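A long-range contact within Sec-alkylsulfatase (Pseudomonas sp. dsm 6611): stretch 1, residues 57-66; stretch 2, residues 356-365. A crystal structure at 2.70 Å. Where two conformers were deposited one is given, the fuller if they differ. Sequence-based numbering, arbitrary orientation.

Stretch 1 (57-66) REEFEAAKRG
Stretch 2 356-365: NWPVWGGDKV

Residues 58-64 form a helix, with R57 at the N-cap and i to i-4 backbone bonds from E61 N to R57 O (3.0 Å) through K64 N to F60 O (3.1 Å). R65 leaves helical torsions at phi/psi -71/131, and G66 follows at 87/-3. The partner is extended through W357 (-80/160), P358 (-83/159), V359 (-111/124) and W360 (-99/148); G361 (86/124) then N-caps a second helix. Register is set by A63 CA to W357 CA at 5.1 Å and A62 CA to P358 CA at 6.3 Å, a reversed order in which the partner runs back as the helix advances. The pairing buries 454 Å² in total.

The shape is that of a low bump between two indoles. The methyl of A62 points toward the extended segment, its CB 3.5 Å from P358 O, 3.8 Å from W360 CD1 and 4.4 Å from W357 CD1. W360 (chi1 -36°, chi2 78°) presents its ring edge to the helix, NE1 lying 3.5 Å from A62 CA. W357 (chi1 48°, chi2 86°) fits against the neighbouring turns: its CB is 4.0 Å from A63 CB, and E59 O lies over one ring face. E59 (chi1 -63°, chi2 -153°) places its carboxylate to accept a weak hydrogen bond, W357 NE1 to E59 OE2 at 3.5 Å with an N-H...O angle of 155°.

R65, almost fully extended (chi1-chi3 -176°, 164°, 174°), covers a face of W360. Its guanidinium stacks on W360 with planes at 22° and centres 4.1 Å apart; R65 NH1 is 3.4 Å from W360 CG. R65 CZ lies 4.1 Å from the centroid of the W360 six-membered ring, 23° off the normal, a cation-pi arrangement, while R65 CD makes a CH-pi contact 4.0 Å from the centroid of the W360 five-membered ring. At the margin, E58 OE1 reaches within 3.6 Å of K364 CD.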

ATOM      1  N   ARG A  57       9.961 -31.518  19.596  1.00 36.29           N
ATOM      2  CA  ARG A  57       9.985 -30.682  20.794  1.00 36.81           C
ATOM      3  C   ARG A  57      11.215 -29.783  20.809  1.00 41.80           C
ATOM      4  O   ARG A  57      11.506 -29.166  21.814  1.00 40.62           O
ATOM      5  CB  ARG A  57       9.894 -31.541  22.065  1.00 36.12           C
ATOM      6  CG  ARG A  57       8.585 -32.296  22.217  1.00 31.23           C
ATOM      7  CD  ARG A  57       8.504 -32.919  23.591  1.00 30.23           C
ATOM      8  NE  ARG A  57       8.396 -31.880  24.610  1.00 41.02           N
ATOM      9  CZ  ARG A  57       7.254 -31.372  25.067  1.00 48.77           C
ATOM     10  NH1 ARG A  57       6.089 -31.852  24.649  1.00 37.99           N
ATOM     11  NH2 ARG A  57       7.269 -30.414  25.980  1.00 30.45           N
ATOM     12  N   GLU A  58      11.909 -29.671  19.659  1.00 41.39           N
ATOM     13  CA  GLU A  58      13.099 -28.830  19.459  1.00 40.50           C
ATOM     14  C   GLU A  58      12.894 -27.409  20.012  1.00 41.50           C
ATOM     15  O   GLU A  58      13.801 -26.887  20.648  1.00 41.96           O
ATOM     16  CB  GLU A  58      13.454 -28.767  17.976  1.00 41.77           C
ATOM     17  CG  GLU A  58      14.472 -29.802  17.533  1.00 59.56           C
ATOM     18  CD  GLU A  58      15.262 -29.415  16.292  1.00100.77           C
ATOM     19  OE1 GLU A  58      15.819 -28.291  16.262  1.00100.52           O
ATOM     20  OE2 GLU A  58      15.352 -30.249  15.361  1.00105.87           O
ATOM     21  N   GLU A  59      11.701 -26.809  19.798  1.00 34.70           N
ATOM     22  CA  GLU A  59      11.401 -25.470  20.273  1.00 33.21           C
ATOM     23  C   GLU A  59      11.320 -25.403  21.799  1.00 36.72           C
ATOM     24  O   GLU A  59      11.833 -24.446  22.372  1.00 37.54           O
ATOM     25  CB  GLU A  59      10.177 -24.859  19.569  1.00 34.18           C
ATOM     26  CG  GLU A  59      10.364 -24.668  18.074  1.00 38.14           C
ATOM     27  CD  GLU A  59       9.544 -23.555  17.443  1.00 51.52           C
ATOM     28  OE1 GLU A  59       8.335 -23.446  17.748  1.00 45.42           O
ATOM     29  OE2 GLU A  59      10.103 -22.817  16.600  1.00 44.95           O
ATOM     30  N   PHE A  60      10.709 -26.432  22.459  1.00 31.49           N
ATOM     31  CA  PHE A  60      10.638 -26.540  23.919  1.00 29.77           C
ATOM     32  C   PHE A  60      12.022 -26.654  24.508  1.00 34.90           C
ATOM     33  O   PHE A  60      12.270 -26.055  25.547  1.00 37.24           O
ATOM     34  CB  PHE A  60       9.794 -27.721  24.357  1.00 31.00           C
ATOM     35  CG  PHE A  60       8.324 -27.421  24.266  1.00 32.66           C
ATOM     36  CD1 PHE A  60       7.745 -26.422  25.059  1.00 34.98           C
ATOM     37  CD2 PHE A  60       7.510 -28.143  23.412  1.00 33.75           C
ATOM     38  CE1 PHE A  60       6.400 -26.125  24.955  1.00 35.67           C
ATOM     39  CE2 PHE A  60       6.162 -27.857  23.324  1.00 36.54           C
ATOM     40  CZ  PHE A  60       5.614 -26.846  24.095  1.00 34.97           C
ATOM     41  N   GLU A  61      12.934 -27.390  23.838  1.00 29.56           N
ATOM     42  CA  GLU A  61      14.318 -27.543  24.263  0.50 29.71           C
ATOM     43  C   GLU A  61      15.033 -26.209  24.094  1.00 34.65           C
ATOM     44  O   GLU A  61      15.781 -25.819  24.979  1.00 37.79           O
ATOM     45  CB  GLU A  61      15.042 -28.661  23.478  0.50 31.06           C
ATOM     46  CG  GLU A  61      16.289 -29.186  24.187  0.50 44.39           C
ATOM     47  CD  GLU A  61      17.422 -29.681  23.298  0.50 70.87           C
ATOM     48  OE1 GLU A  61      17.281 -30.774  22.698  0.50 62.81           O
ATOM     49  OE2 GLU A  61      18.463 -28.984  23.223  0.50 62.57           O
ATOM     50  N   ALA A  62      14.798 -25.512  22.961  1.00 29.90           N
ATOM     51  CA  ALA A  62      15.438 -24.220  22.686  1.00 30.24           C
ATOM     52  C   ALA A  62      14.912 -23.081  23.600  1.00 34.67           C
ATOM     53  O   ALA A  62      15.624 -22.141  23.871  1.00 31.78           O
ATOM     54  CB  ALA A  62      15.266 -23.857  21.250  1.00 30.44           C
ATOM     55  N   ALA A  63      13.700 -23.190  24.095  1.00 33.65           N
ATOM     56  CA  ALA A  63      13.175 -22.176  24.979  1.00 35.07           C
ATOM     57  C   ALA A  63      13.644 -22.384  26.424  1.00 41.85           C
ATOM     58  O   ALA A  63      13.978 -21.406  27.075  1.00 43.04           O
ATOM     59  CB  ALA A  63      11.646 -22.140  24.906  1.00 35.70           C
ATOM     60  N   LYS A  64      13.665 -23.642  26.927  1.00 37.00           N
ATOM     61  CA  LYS A  64      14.027 -23.980  28.307  1.00 36.00           C
ATOM     62  C   LYS A  64      15.529 -23.936  28.561  1.00 42.38           C
ATOM     63  O   LYS A  64      15.949 -23.875  29.727  1.00 43.70           O
ATOM     64  CB  LYS A  64      13.450 -25.345  28.699  1.00 37.92           C
ATOM     65  CG  LYS A  64      11.915 -25.369  28.778  1.00 37.21           C
ATOM     66  CD  LYS A  64      11.363 -26.773  28.867  1.00 41.91           C
ATOM     67  CE  LYS A  64       9.876 -26.789  29.045  1.00 53.25           C
ATOM     68  NZ  LYS A  64       9.351 -28.180  29.036  1.00 54.46           N
ATOM     69  N   ARG A  65      16.336 -23.935  27.474  1.00 37.50           N
ATOM     70  CA  ARG A  65      17.788 -23.915  27.510  1.00 36.78           C
ATOM     71  C   ARG A  65      18.302 -22.591  27.962  1.00 44.16           C
ATOM     72  O   ARG A  65      17.905 -21.549  27.424  1.00 46.33           O
ATOM     73  CB  ARG A  65      18.385 -24.322  26.131  1.00 34.91           C
ATOM     74  CG  ARG A  65      19.906 -24.422  26.089  1.00 41.76           C
ATOM     75  CD  ARG A  65      20.455 -25.165  24.881  1.00 48.89           C
ATOM     76  NE  ARG A  65      21.919 -25.081  24.852  1.00 59.49           N
ATOM     77  CZ  ARG A  65      22.693 -25.309  23.788  1.00 75.97           C
ATOM     78  NH1 ARG A  65      22.155 -25.681  22.632  1.00 72.49           N
ATOM     79  NH2 ARG A  65      24.007 -25.147  23.869  1.00 54.21           N
ATOM     80  N   GLY A  66      19.226 -22.643  28.913  1.00 41.01           N
ATOM     81  CA  GLY A  66      19.866 -21.462  29.467  1.00 40.79           C
ATOM     82  C   GLY A  66      19.125 -20.814  30.623  1.00 44.01           C
ATOM     83  O   GLY A  66      19.633 -19.850  31.192  1.00 43.02           O
ATOM     84  N   ASN A 356      10.640 -13.978  21.274  1.00 31.31           N
ATOM     85  CA  ASN A 356      10.832 -15.435  21.354  1.00 30.77           C
ATOM     86  C   ASN A 356      12.242 -15.972  21.603  1.00 34.41           C
ATOM     87  O   ASN A 356      13.166 -15.217  21.876  1.00 35.18           O
ATOM     88  CB  ASN A 356      10.165 -16.161  20.193  1.00 28.15           C
ATOM     89  CG  ASN A 356       8.808 -15.625  19.849  1.00 36.71           C
ATOM     90  OD1 ASN A 356       8.644 -14.917  18.863  1.00 19.86           O
ATOM     91  ND2 ASN A 356       7.808 -15.967  20.640  1.00 35.18           N
ATOM     92  N   TRP A 357      12.376 -17.293  21.510  1.00 29.17           N
ATOM     93  CA  TRP A 357      13.539 -18.110  21.843  1.00 28.09           C
ATOM     94  C   TRP A 357      14.629 -18.138  20.773  1.00 32.31           C
ATOM     95  O   TRP A 357      14.341 -17.939  19.574  1.00 30.93           O
ATOM     96  CB  TRP A 357      13.089 -19.560  22.195  1.00 25.68           C
ATOM     97  CG  TRP A 357      12.147 -20.120  21.195  1.00 25.98           C
ATOM     98  CD1 TRP A 357      12.453 -20.757  20.038  1.00 28.23           C
ATOM     99  CD2 TRP A 357      10.738 -19.867  21.154  1.00 25.96           C
ATOM    100  NE1 TRP A 357      11.306 -20.996  19.317  1.00 27.28           N
ATOM    101  CE2 TRP A 357      10.242 -20.447  19.969  1.00 29.44           C
ATOM    102  CE3 TRP A 357       9.840 -19.190  22.013  1.00 26.74           C
ATOM    103  CZ2 TRP A 357       8.874 -20.415  19.632  1.00 29.19           C
ATOM    104  CZ3 TRP A 357       8.497 -19.119  21.659  1.00 27.54           C
ATOM    105  CH2 TRP A 357       8.022 -19.734  20.490  1.00 28.21           C
ATOM    106  N   PRO A 358      15.876 -18.521  21.171  1.00 27.99           N
ATOM    107  CA  PRO A 358      16.958 -18.618  20.189  1.00 28.14           C
ATOM    108  C   PRO A 358      16.975 -19.934  19.404  1.00 34.27           C
ATOM    109  O   PRO A 358      16.419 -20.903  19.852  1.00 34.44           O
ATOM    110  CB  PRO A 358      18.224 -18.528  21.079  1.00 29.58           C
ATOM    111  CG  PRO A 358      17.754 -18.200  22.462  1.00 32.58           C
ATOM    112  CD  PRO A 358      16.396 -18.777  22.526  1.00 27.66           C
ATOM    113  N   VAL A 359      17.613 -19.983  18.235  1.00 34.70           N
ATOM    114  CA  VAL A 359      17.794 -21.237  17.506  1.00 36.62           C
ATOM    115  C   VAL A 359      19.285 -21.575  17.565  1.00 42.17           C
ATOM    116  O   VAL A 359      20.091 -20.731  17.230  1.00 43.47           O
ATOM    117  CB  VAL A 359      17.146 -21.319  16.090  1.00 41.53           C
ATOM    118  CG1 VAL A 359      17.680 -20.255  15.154  1.00 41.80           C
ATOM    119  CG2 VAL A 359      17.308 -22.717  15.479  1.00 41.30           C
ATOM    120  N   TRP A 360      19.648 -22.760  18.065  1.00 40.18           N
ATOM    121  CA  TRP A 360      21.054 -23.162  18.276  1.00 40.75           C
ATOM    122  C   TRP A 360      21.633 -24.052  17.183  1.00 43.40           C
ATOM    123  O   TRP A 360      20.914 -24.875  16.622  1.00 44.98           O
ATOM    124  CB  TRP A 360      21.245 -23.889  19.629  1.00 39.68           C
ATOM    125  CG  TRP A 360      20.414 -23.381  20.772  1.00 40.98           C
ATOM    126  CD1 TRP A 360      19.094 -23.631  20.987  1.00 43.82           C
ATOM    127  CD2 TRP A 360      20.821 -22.479  21.811  1.00 41.36           C
ATOM    128  NE1 TRP A 360      18.653 -22.947  22.091  1.00 43.08           N
ATOM    129  CE2 TRP A 360      19.713 -22.295  22.663  1.00 45.32           C
ATOM    130  CE3 TRP A 360      22.052 -21.865  22.155  1.00 42.68           C
ATOM    131  CZ2 TRP A 360      19.764 -21.473  23.798  1.00 45.22           C
ATOM    132  CZ3 TRP A 360      22.100 -21.050  23.279  1.00 43.98           C
ATOM    133  CH2 TRP A 360      20.963 -20.840  24.069  1.00 44.78           C
ATOM    134  N   GLY A 361      22.934 -23.917  16.945  1.00 35.95           N
ATOM    135  CA  GLY A 361      23.666 -24.717  15.972  1.00 35.11           C
ATOM    136  C   GLY A 361      23.589 -24.139  14.592  1.00 39.75           C
ATOM    137  O   GLY A 361      22.490 -23.932  14.075  1.00 40.16           O
ATOM    138  N   GLY A 362      24.760 -23.885  14.005  1.00 37.12           N
ATOM    139  CA  GLY A 362      24.937 -23.290  12.679  1.00 36.06           C
ATOM    140  C   GLY A 362      24.013 -23.850  11.635  1.00 39.41           C
ATOM    141  O   GLY A 362      23.405 -23.085  10.892  1.00 39.90           O
ATOM    142  N   ASP A 363      23.901 -25.194  11.590  1.00 36.10           N
ATOM    143  CA  ASP A 363      23.047 -25.862  10.614  0.50 36.43           C
ATOM    144  C   ASP A 363      21.564 -25.562  10.804  1.00 38.52           C
ATOM    145  O   ASP A 363      20.876 -25.291   9.795  1.00 36.29           O
ATOM    146  CB  ASP A 363      23.360 -27.365  10.492  0.50 39.25           C
ATOM    147  CG  ASP A 363      24.670 -27.639   9.765  0.50 57.12           C
ATOM    148  OD1 ASP A 363      24.768 -27.295   8.557  0.50 58.07           O
ATOM    149  OD2 ASP A 363      25.596 -28.201  10.396  0.50 66.00           O
ATOM    150  N   LYS A 364      21.075 -25.538  12.067  1.00 33.86           N
ATOM    151  CA  LYS A 364      19.681 -25.212  12.373  1.00 32.52           C
ATOM    152  C   LYS A 364      19.388 -23.752  12.124  1.00 35.49           C
ATOM    153  O   LYS A 364      18.291 -23.458  11.666  1.00 36.36           O
ATOM    154  CB  LYS A 364      19.280 -25.658  13.780  1.00 34.57           C
ATOM    155  CG  LYS A 364      18.897 -27.124  13.861  1.00 48.74           C
ATOM    156  CD  LYS A 364      19.201 -27.634  15.253  1.00 70.73           C
ATOM    157  CE  LYS A 364      20.420 -28.538  15.274  1.00 90.88           C
ATOM    158  NZ  LYS A 364      20.818 -28.898  16.660  1.00 99.06           N
ATOM    159  N   VAL A 365      20.395 -22.846  12.333  1.00 31.42           N
ATOM    160  CA  VAL A 365      20.272 -21.415  12.044  1.00 30.92           C
ATOM    161  C   VAL A 365      20.195 -21.165  10.541  1.00 36.56           C
ATOM    162  O   VAL A 365      19.371 -20.365  10.102  1.00 39.98           O
ATOM    163  CB  VAL A 365      21.192 -20.404  12.822  1.00 34.33           C
ATOM    164  CG1 VAL A 365      21.539 -20.867  14.232  1.00 32.87           C
ATOM    165  CG2 VAL A 365      22.445 -20.034  12.054  1.00 34.76           C
TER